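Long-range contact in SnoaL-like domain-containing protein (Burkholderia xenovorans LB400, PDB 3EN8), which is of unknown function but adopts the NTF2-like fold of the SnoaL family and carries a calcium ion at its surface: residues F23-C36 with G47-K61. Sequence-based numbering, arbitrary orientation.
Sequences FDAEHDIYDDDAIC and GRMNLQALRSHHPGK. With CA (calcium ion), chain B.
In this NTF2-like domain, helix 48-57 packs on residues 23-36, where H27 and Y30 meet R55 and L51. R55 is extended from CG to NE and brings NH1 to the Y30 hydroxyl. R55 NH1 donates to Y30 OH at 2.9 Å, with the oxygen in the guanidinium plane and an N-H...O angle of 171°. E106 OE1 is hydrogen-bonded to Y30 OH and salt-bridged to R55 NH2; Q108 OE1 also binds NH2. The guanidinium is thus fixed in rotation. L51 lies beneath one face of it with CG. CD2 of L51 also covers one face of the Y30 ring, 3.9 Å from its centroid, and I29 CG2 covers the opposite face. CD1 of L51 packs on C36 CB at 3.6 Å.

The H27 ring lies flat over the helix, with Q52 CA 3.6 Å from its centroid. H27 ND1 donates to F23 O in the ring plane at 2.7 Å, which sets the tilt of the ring. In Q52, CG anti to the backbone N (chi1 173°) carries the extended chain past the H27 ring to D24. There Q52 NE2 donates to D24 OD1 on the anti side at 2.8 Å.

At the other end, backbone bonds tie the corner at D32 and D33 to the helix start. G47 N donates to A34 O at 2.7 Å, and R48 N donates to D32 O. R48 lays its guanidinium over the D31-D32 peptide. On the outer side of the corner, D32 OD2 and D33 OD2 bind the calcium ion. Helix 48-57 runs beside strand 34-36, with axes 8.2 Å apart at 41°. This is a helix packed against the curved mixed sheet of an NTF2-like (SnoaL-like) domain.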
ATOM      1  N   PHE A  23       5.806 -10.428  20.386  1.00 20.33           N
ATOM      2  CA  PHE A  23       6.758 -10.311  19.266  1.00 16.41           C
ATOM      3  C   PHE A  23       7.076 -11.672  18.691  1.00 16.80           C
ATOM      4  O   PHE A  23       7.344 -11.802  17.499  1.00 16.73           O
ATOM      5  CB  PHE A  23       8.041  -9.595  19.682  1.00 17.36           C
ATOM      6  CG  PHE A  23       7.802  -8.208  20.196  1.00 21.34           C
ATOM      7  CD1 PHE A  23       7.379  -7.210  19.346  1.00 26.42           C
ATOM      8  CD2 PHE A  23       7.987  -7.909  21.524  1.00 27.75           C
ATOM      9  CE1 PHE A  23       7.136  -5.927  19.833  1.00 21.79           C
ATOM     10  CE2 PHE A  23       7.751  -6.630  22.001  1.00 28.86           C
ATOM     11  CZ  PHE A  23       7.327  -5.650  21.142  1.00 27.29           C
ATOM     12  N   ASP A  24       6.965 -12.695  19.527  1.00 18.48           N
ATOM     13  CA  ASP A  24       7.211 -14.066  19.060  1.00 19.96           C
ATOM     14  C   ASP A  24       6.094 -14.437  18.096  1.00 18.67           C
ATOM     15  O   ASP A  24       6.328 -14.879  16.975  1.00 17.43           O
ATOM     16  CB  ASP A  24       7.251 -15.083  20.211  1.00 19.63           C
ATOM     17  CG  ASP A  24       8.593 -15.145  20.902  1.00 23.09           C
ATOM     18  OD1 ASP A  24       9.574 -14.586  20.363  1.00 22.78           O
ATOM     19  OD2 ASP A  24       8.660 -15.757  22.004  1.00 27.35           O
ATOM     20  N   ALA A  25       4.873 -14.230  18.554  1.00 19.59           N
ATOM     21  CA  ALA A  25       3.692 -14.614  17.772  1.00 18.94           C
ATOM     22  C   ALA A  25       3.653 -13.794  16.494  1.00 18.45           C
ATOM     23  O   ALA A  25       3.275 -14.277  15.426  1.00 15.21           O
ATOM     24  CB  ALA A  25       2.392 -14.432  18.586  1.00 19.07           C
ATOM     25  N   GLU A  26       4.099 -12.558  16.627  1.00 19.28           N
ATOM     26  CA  GLU A  26       4.083 -11.602  15.527  1.00 16.56           C
ATOM     27  C   GLU A  26       5.009 -12.037  14.407  1.00 17.97           C
ATOM     28  O   GLU A  26       4.854 -11.602  13.275  1.00 18.67           O
ATOM     29  CB  GLU A  26       4.460 -10.203  16.001  1.00 17.19           C
ATOM     30  CG  GLU A  26       4.310  -9.140  14.950  1.00 17.45           C
ATOM     31  CD  GLU A  26       4.729  -7.768  15.424  1.00 15.35           C
ATOM     32  OE1 GLU A  26       5.202  -7.652  16.555  1.00 19.48           O
ATOM     33  OE2 GLU A  26       4.541  -6.808  14.655  1.00 22.15           O
ATOM     34  N   HIS A  27       5.977 -12.898  14.723  1.00 16.57           N
ATOM     35  CA  HIS A  27       6.973 -13.245  13.712  1.00 17.11           C
ATOM     36  C   HIS A  27       6.910 -14.678  13.274  1.00 16.07           C
ATOM     37  O   HIS A  27       7.711 -15.139  12.482  1.00 16.89           O
ATOM     38  CB  HIS A  27       8.359 -12.757  14.119  1.00 16.73           C
ATOM     39  CG  HIS A  27       8.433 -11.270  14.141  1.00 16.36           C
ATOM     40  ND1 HIS A  27       8.012 -10.533  15.226  1.00 14.03           N
ATOM     41  CD2 HIS A  27       8.775 -10.373  13.187  1.00 21.19           C
ATOM     42  CE1 HIS A  27       8.137  -9.244  14.952  1.00 17.03           C
ATOM     43  NE2 HIS A  27       8.587  -9.120  13.722  1.00 19.81           N
ATOM     44  N   ASP A  28       5.861 -15.343  13.724  0.50 16.88           N
ATOM     45  CA  ASP A  28       5.651 -16.754  13.397  0.50 16.87           C
ATOM     46  C   ASP A  28       5.383 -16.937  11.919  0.50 16.28           C
ATOM     47  O   ASP A  28       5.691 -17.963  11.316  0.50 15.22           O
ATOM     48  CB  ASP A  28       4.456 -17.312  14.161  0.50 18.50           C
ATOM     49  CG  ASP A  28       4.194 -18.757  13.827  0.50 19.07           C
ATOM     50  OD1 ASP A  28       5.083 -19.568  14.146  0.50 13.54           O
ATOM     51  OD2 ASP A  28       3.131 -19.075  13.241  0.50 17.78           O
ATOM     52  N   ILE A  29       4.795 -15.902  11.352  1.00 16.98           N
ATOM     53  CA  ILE A  29       4.268 -15.946   9.966  1.00 16.53           C
ATOM     54  C   ILE A  29       5.365 -15.892   8.900  1.00 15.99           C
ATOM     55  O   ILE A  29       5.123 -16.169   7.731  1.00 17.54           O
ATOM     56  CB  ILE A  29       3.208 -14.824   9.699  1.00 15.30           C
ATOM     57  CG1 ILE A  29       2.265 -15.248   8.567  1.00 14.80           C
ATOM     58  CG2 ILE A  29       3.907 -13.450   9.378  1.00 11.19           C
ATOM     59  CD1 ILE A  29       1.037 -14.276   8.351  1.00 13.73           C
ATOM     60  N   TYR A  30       6.585 -15.545   9.303  1.00 16.20           N
ATOM     61  CA  TYR A  30       7.672 -15.299   8.314  1.00 14.80           C
ATOM     62  C   TYR A  30       8.507 -16.513   8.020  1.00 15.42           C
ATOM     63  O   TYR A  30       8.830 -17.306   8.889  1.00 13.12           O
ATOM     64  CB  TYR A  30       8.648 -14.170   8.732  1.00 14.91           C
ATOM     65  CG  TYR A  30       7.961 -12.862   8.935  1.00 13.99           C
ATOM     66  CD1 TYR A  30       7.722 -12.007   7.861  1.00 15.85           C
ATOM     67  CD2 TYR A  30       7.533 -12.466  10.222  1.00 10.75           C
ATOM     68  CE1 TYR A  30       7.046 -10.804   8.034  1.00 14.74           C
ATOM     69  CE2 TYR A  30       6.885 -11.255  10.412  1.00 15.90           C
ATOM     70  CZ  TYR A  30       6.648 -10.420   9.327  1.00 13.38           C
ATOM     71  OH  TYR A  30       5.973  -9.232   9.472  1.00 14.81           O
ATOM     72  N   ASP A  31       8.889 -16.635   6.765  1.00 13.96           N
ATOM     73  CA  ASP A  31      10.034 -17.490   6.457  1.00 14.46           C
ATOM     74  C   ASP A  31      11.249 -16.993   7.222  1.00 13.31           C
ATOM     75  O   ASP A  31      11.386 -15.813   7.477  1.00 13.41           O
ATOM     76  CB  ASP A  31      10.354 -17.444   4.972  1.00 12.63           C
ATOM     77  CG  ASP A  31      11.425 -18.425   4.585  1.00 17.64           C
ATOM     78  OD1 ASP A  31      11.091 -19.607   4.407  1.00 22.20           O
ATOM     79  OD2 ASP A  31      12.594 -18.020   4.433  1.00 17.43           O
ATOM     80  N   ASP A  32      12.172 -17.902   7.500  1.00 13.54           N
ATOM     81  CA  ASP A  32      13.400 -17.530   8.213  1.00 14.80           C
ATOM     82  C   ASP A  32      14.186 -16.435   7.509  1.00 13.03           C
ATOM     83  O   ASP A  32      14.780 -15.559   8.148  1.00 13.46           O
ATOM     84  CB  ASP A  32      14.285 -18.748   8.487  1.00 15.39           C
ATOM     85  CG  ASP A  32      14.963 -19.291   7.234  1.00 22.50           C
ATOM     86  OD1 ASP A  32      14.331 -19.249   6.149  1.00 30.21           O
ATOM     87  OD2 ASP A  32      16.142 -19.773   7.331  1.00 20.90           O
ATOM     88  N   ASP A  33      14.166 -16.488   6.186  1.00 13.19           N
ATOM     89  CA  ASP A  33      14.926 -15.559   5.362  1.00 14.30           C
ATOM     90  C   ASP A  33      14.062 -14.425   4.794  1.00 14.55           C
ATOM     91  O   ASP A  33      14.432 -13.764   3.828  1.00 15.16           O
ATOM     92  CB  ASP A  33      15.626 -16.294   4.226  1.00 12.62           C
ATOM     93  CG  ASP A  33      16.511 -17.390   4.727  1.00 17.05           C
ATOM     94  OD1 ASP A  33      17.413 -17.103   5.505  1.00 19.09           O
ATOM     95  OD2 ASP A  33      16.245 -18.534   4.378  1.00 21.79           O
ATOM     96  N   ALA A  34      12.914 -14.216   5.416  1.00 15.78           N
ATOM     97  CA  ALA A  34      12.016 -13.145   5.029  1.00 15.17           C
ATOM     98  C   ALA A  34      12.785 -11.828   4.981  1.00 14.85           C
ATOM     99  O   ALA A  34      13.641 -11.549   5.817  1.00 16.03           O
ATOM    100  CB  ALA A  34      10.826 -12.991   6.038  1.00 14.05           C
ATOM    101  N   ILE A  35      12.414 -11.027   3.999  1.00 13.33           N
ATOM    102  CA  ILE A  35      12.876  -9.630   3.879  1.00 14.78           C
ATOM    103  C   ILE A  35      11.722  -8.661   4.108  1.00 15.15           C
ATOM    104  O   ILE A  35      10.576  -8.930   3.759  1.00 15.50           O
ATOM    105  CB  ILE A  35      13.614  -9.345   2.534  1.00 16.72           C
ATOM    106  CG1 ILE A  35      12.714  -9.603   1.324  1.00 19.79           C
ATOM    107  CG2 ILE A  35      14.860 -10.250   2.455  1.00 17.34           C
ATOM    108  CD1 ILE A  35      13.261  -9.133  -0.065  1.00 18.40           C
ATOM    109  N   CYS A  36      12.069  -7.540   4.727  1.00 12.88           N
ATOM    110  CA  CYS A  36      11.123  -6.471   4.988  1.00 13.61           C
ATOM    111  C   CYS A  36      11.723  -5.150   4.552  1.00 12.89           C
ATOM    112  O   CYS A  36      12.768  -4.747   5.035  1.00 15.45           O
ATOM    113  CB  CYS A  36      10.732  -6.405   6.459  1.00 14.26           C
ATOM    114  SG  CYS A  36       9.351  -5.260   6.756  1.00 15.27           S
ATOM    115  N   GLY A  47      15.936 -11.292   7.229  1.00 19.46           N
ATOM    116  CA  GLY A  47      15.738 -12.331   8.234  1.00 18.58           C
ATOM    117  C   GLY A  47      14.741 -12.063   9.315  1.00 18.23           C
ATOM    118  O   GLY A  47      14.641 -10.977   9.871  1.00 17.45           O
ATOM    119  N   ARG A  48      13.984 -13.104   9.600  0.50 18.31           N
ATOM    120  CA  ARG A  48      12.971 -13.097  10.643  0.50 19.30           C
ATOM    121  C   ARG A  48      13.544 -12.670  12.003  0.50 18.10           C
ATOM    122  O   ARG A  48      12.933 -11.900  12.741  0.50 17.57           O
ATOM    123  CB  ARG A  48      12.361 -14.498  10.728  0.50 21.64           C
ATOM    124  CG  ARG A  48      11.248 -14.650  11.726  0.50 23.25           C
ATOM    125  CD  ARG A  48      10.613 -16.031  11.627  0.50 25.04           C
ATOM    126  NE  ARG A  48      11.591 -17.102  11.484  0.50 22.92           N
ATOM    127  CZ  ARG A  48      11.280 -18.363  11.233  0.50 24.59           C
ATOM    128  NH1 ARG A  48      10.008 -18.701  11.086  0.50 29.18           N
ATOM    129  NH2 ARG A  48      12.236 -19.285  11.126  0.50 25.05           N
HETATM  130  N   MSE A  49      14.742 -13.151  12.304  0.67 17.55           N
HETATM  131  CA  MSE A  49      15.355 -12.906  13.605  0.67 17.89           C
HETATM  132  C   MSE A  49      15.631 -11.427  13.763  0.67 16.41           C
HETATM  133  O   MSE A  49      15.322 -10.824  14.781  0.67 15.94           O
HETATM  134  CB  MSE A  49      16.670 -13.688  13.746  0.67 18.89           C
HETATM  135  CG  MSE A  49      17.424 -13.352  15.008  0.67 22.15           C
HETATM  136 SE   MSE A  49      19.134 -14.264  15.076  0.50 28.56          SE
HETATM  137  CE  MSE A  49      20.110 -13.078  13.864  0.67 26.42           C
ATOM    138  N   ASN A  50      16.209 -10.864  12.713  1.00 17.96           N
ATOM    139  CA  ASN A  50      16.628  -9.444  12.691  1.00 19.31           C
ATOM    140  C   ASN A  50      15.394  -8.571  12.739  1.00 18.65           C
ATOM    141  O   ASN A  50      15.354  -7.574  13.450  1.00 18.65           O
ATOM    142  CB  ASN A  50      17.499  -9.081  11.469  1.00 22.11           C
ATOM    143  CG  ASN A  50      18.975  -9.374  11.696  1.00 26.62           C
ATOM    144  OD1 ASN A  50      19.383  -9.783  12.787  1.00 31.38           O
ATOM    145  ND2 ASN A  50      19.780  -9.162  10.666  1.00 29.60           N
ATOM    146  N   LEU A  51      14.369  -8.992  11.992  1.00 16.92           N
ATOM    147  CA  LEU A  51      13.121  -8.225  11.895  1.00 15.94           C
ATOM    148  C   LEU A  51      12.455  -8.122  13.270  1.00 16.63           C
ATOM    149  O   LEU A  51      12.049  -7.055  13.715  1.00 17.40           O
ATOM    150  CB  LEU A  51      12.154  -8.872  10.884  1.00 16.76           C
ATOM    151  CG  LEU A  51      10.897  -8.067  10.569  1.00 15.86           C
ATOM    152  CD1 LEU A  51      11.232  -6.676  10.014  1.00 15.81           C
ATOM    153  CD2 LEU A  51      10.014  -8.892   9.612  1.00 14.84           C
ATOM    154  N   GLN A  52      12.430  -9.243  13.966  1.00 15.92           N
ATOM    155  CA  GLN A  52      11.785  -9.305  15.279  1.00 15.58           C
ATOM    156  C   GLN A  52      12.536  -8.463  16.308  1.00 16.13           C
ATOM    157  O   GLN A  52      11.929  -7.766  17.134  1.00 16.73           O
ATOM    158  CB  GLN A  52      11.676 -10.736  15.775  1.00 16.35           C
ATOM    159  CG  GLN A  52      11.162 -10.824  17.194  1.00 13.74           C
ATOM    160  CD  GLN A  52      10.732 -12.222  17.605  1.00 20.31           C
ATOM    161  OE1 GLN A  52      10.593 -13.144  16.781  1.00 18.96           O
ATOM    162  NE2 GLN A  52      10.517 -12.382  18.893  1.00 17.87           N
ATOM    163  N   ALA A  53      13.858  -8.555  16.264  1.00 17.55           N
ATOM    164  CA  ALA A  53      14.705  -7.884  17.254  1.00 18.18           C
ATOM    165  C   ALA A  53      14.595  -6.390  17.050  1.00 17.86           C
ATOM    166  O   ALA A  53      14.488  -5.605  18.004  1.00 15.64           O
ATOM    167  CB  ALA A  53      16.171  -8.342  17.148  1.00 19.45           C
ATOM    168  N   LEU A  54      14.564  -5.995  15.787  1.00 19.73           N
ATOM    169  CA  LEU A  54      14.524  -4.568  15.454  1.00 19.23           C
ATOM    170  C   LEU A  54      13.181  -4.001  15.890  1.00 20.22           C
ATOM    171  O   LEU A  54      13.119  -2.952  16.533  1.00 19.58           O
ATOM    172  CB  LEU A  54      14.798  -4.310  13.968  1.00 19.85           C
ATOM    173  CG  LEU A  54      16.256  -4.488  13.533  1.00 21.14           C
ATOM    174  CD1 LEU A  54      16.382  -4.407  11.994  1.00 22.12           C
ATOM    175  CD2 LEU A  54      17.198  -3.475  14.238  1.00 16.97           C
ATOM    176  N   ARG A  55      12.107  -4.730  15.596  1.00 19.67           N
ATOM    177  CA  ARG A  55      10.757  -4.234  15.933  1.00 19.52           C
ATOM    178  C   ARG A  55      10.558  -4.172  17.449  1.00 21.73           C
ATOM    179  O   ARG A  55       9.894  -3.273  17.979  1.00 20.94           O
ATOM    180  CB  ARG A  55       9.659  -5.086  15.298  1.00 18.60           C
ATOM    181  CG  ARG A  55       9.461  -4.781  13.798  1.00 15.26           C
ATOM    182  CD  ARG A  55       8.569  -5.821  13.143  1.00 17.30           C
ATOM    183  NE  ARG A  55       8.227  -5.496  11.769  1.00 17.18           N
ATOM    184  CZ  ARG A  55       7.608  -6.353  10.967  1.00 13.81           C
ATOM    185  NH1 ARG A  55       7.303  -7.543  11.419  1.00 13.23           N
ATOM    186  NH2 ARG A  55       7.266  -5.997   9.740  1.00 14.00           N
ATOM    187  N   SER A  56      11.173  -5.127  18.126  1.00 20.82           N
ATOM    188  CA  SER A  56      10.957  -5.322  19.573  1.00 21.52           C
ATOM    189  C   SER A  56      11.661  -4.224  20.329  1.00 21.81           C
ATOM    190  O   SER A  56      11.309  -3.869  21.465  1.00 23.28           O
ATOM    191  CB  SER A  56      11.495  -6.674  20.043  1.00 22.36           C
ATOM    192  OG  SER A  56      10.566  -7.687  19.748  1.00 30.49           O
ATOM    193  N   HIS A  57      12.671  -3.706  19.664  1.00 23.45           N
ATOM    194  CA  HIS A  57      13.590  -2.733  20.242  1.00 26.05           C
ATOM    195  C   HIS A  57      12.969  -1.365  20.147  1.00 27.50           C
ATOM    196  O   HIS A  57      12.888  -0.593  21.112  1.00 26.61           O
ATOM    197  CB  HIS A  57      14.911  -2.716  19.461  1.00 27.42           C
ATOM    198  CG  HIS A  57      15.924  -1.772  20.026  1.00 29.52           C
ATOM    199  ND1 HIS A  57      16.205  -0.548  19.454  1.00 33.77           N
ATOM    200  CD2 HIS A  57      16.690  -1.852  21.138  1.00 32.14           C
ATOM    201  CE1 HIS A  57      17.121   0.072  20.178  1.00 32.68           C
ATOM    202  NE2 HIS A  57      17.429  -0.696  21.206  1.00 33.34           N
ATOM    203  N   HIS A  58      12.580  -1.069  18.924  1.00 28.86           N
ATOM    204  CA  HIS A  58      11.901   0.187  18.607  1.00 30.61           C
ATOM    205  C   HIS A  58      11.166   0.133  17.272  1.00 29.36           C
ATOM    206  O   HIS A  58      11.751  -0.265  16.264  1.00 29.55           O
ATOM    207  CB  HIS A  58      12.908   1.334  18.602  1.00 32.87           C
ATOM    208  CG  HIS A  58      12.294   2.658  18.291  1.00 35.22           C
ATOM    209  ND1 HIS A  58      11.945   3.564  19.270  1.00 35.25           N
ATOM    210  CD2 HIS A  58      11.924   3.213  17.112  1.00 37.29           C
ATOM    211  CE1 HIS A  58      11.406   4.629  18.706  1.00 35.32           C
ATOM    212  NE2 HIS A  58      11.384   4.444  17.397  1.00 36.25           N
ATOM    213  N   PRO A  59       9.896   0.590  17.246  1.00 27.94           N
ATOM    214  CA  PRO A  59       9.228   1.339  18.321  1.00 28.49           C
ATOM    215  C   PRO A  59       8.573   0.477  19.400  1.00 27.04           C
ATOM    216  O   PRO A  59       7.998   0.985  20.359  1.00 28.47           O
ATOM    217  CB  PRO A  59       8.149   2.125  17.563  1.00 27.87           C
ATOM    218  CG  PRO A  59       7.776   1.232  16.427  1.00 28.42           C
ATOM    219  CD  PRO A  59       9.033   0.449  16.060  1.00 29.12           C
ATOM    220  N   GLY A  60       8.697  -0.828  19.250  1.00 26.56           N
ATOM    221  CA  GLY A  60       8.050  -1.761  20.178  1.00 24.91           C
ATOM    222  C   GLY A  60       6.548  -1.784  20.003  1.00 24.91           C
ATOM    223  O   GLY A  60       6.030  -1.365  18.986  1.00 25.63           O
ATOM    224  N   LYS A  61       5.854  -2.258  21.026  1.00 23.48           N
ATOM    225  CA  LYS A  61       4.398  -2.419  20.968  1.00 25.04           C
ATOM    226  C   LYS A  61       3.667  -1.086  20.737  1.00 22.08           C
ATOM    227  O   LYS A  61       3.904  -0.111  21.448  1.00 20.08           O
ATOM    228  CB  LYS A  61       3.885  -3.050  22.263  1.00 26.19           C
ATOM    229  CG  LYS A  61       2.405  -3.369  22.234  1.00 26.99           C
ATOM    230  CD  LYS A  61       1.874  -3.527  23.618  1.00 31.31           C
ATOM    231  CE  LYS A  61       0.368  -3.615  23.628  1.00 32.56           C
ATOM    232  NZ  LYS A  61      -0.102  -3.841  25.018  1.00 33.99           N
TER
HETATM  233 CA    CA B 128      17.528 -20.088   5.697  1.00 22.38          CA
HETATM  234  O   HOH W   1      15.967 -15.404  10.749  1.00 25.29           O
HETATM  235  O   HOH W   2      19.316 -18.717   6.340  1.00 25.18           O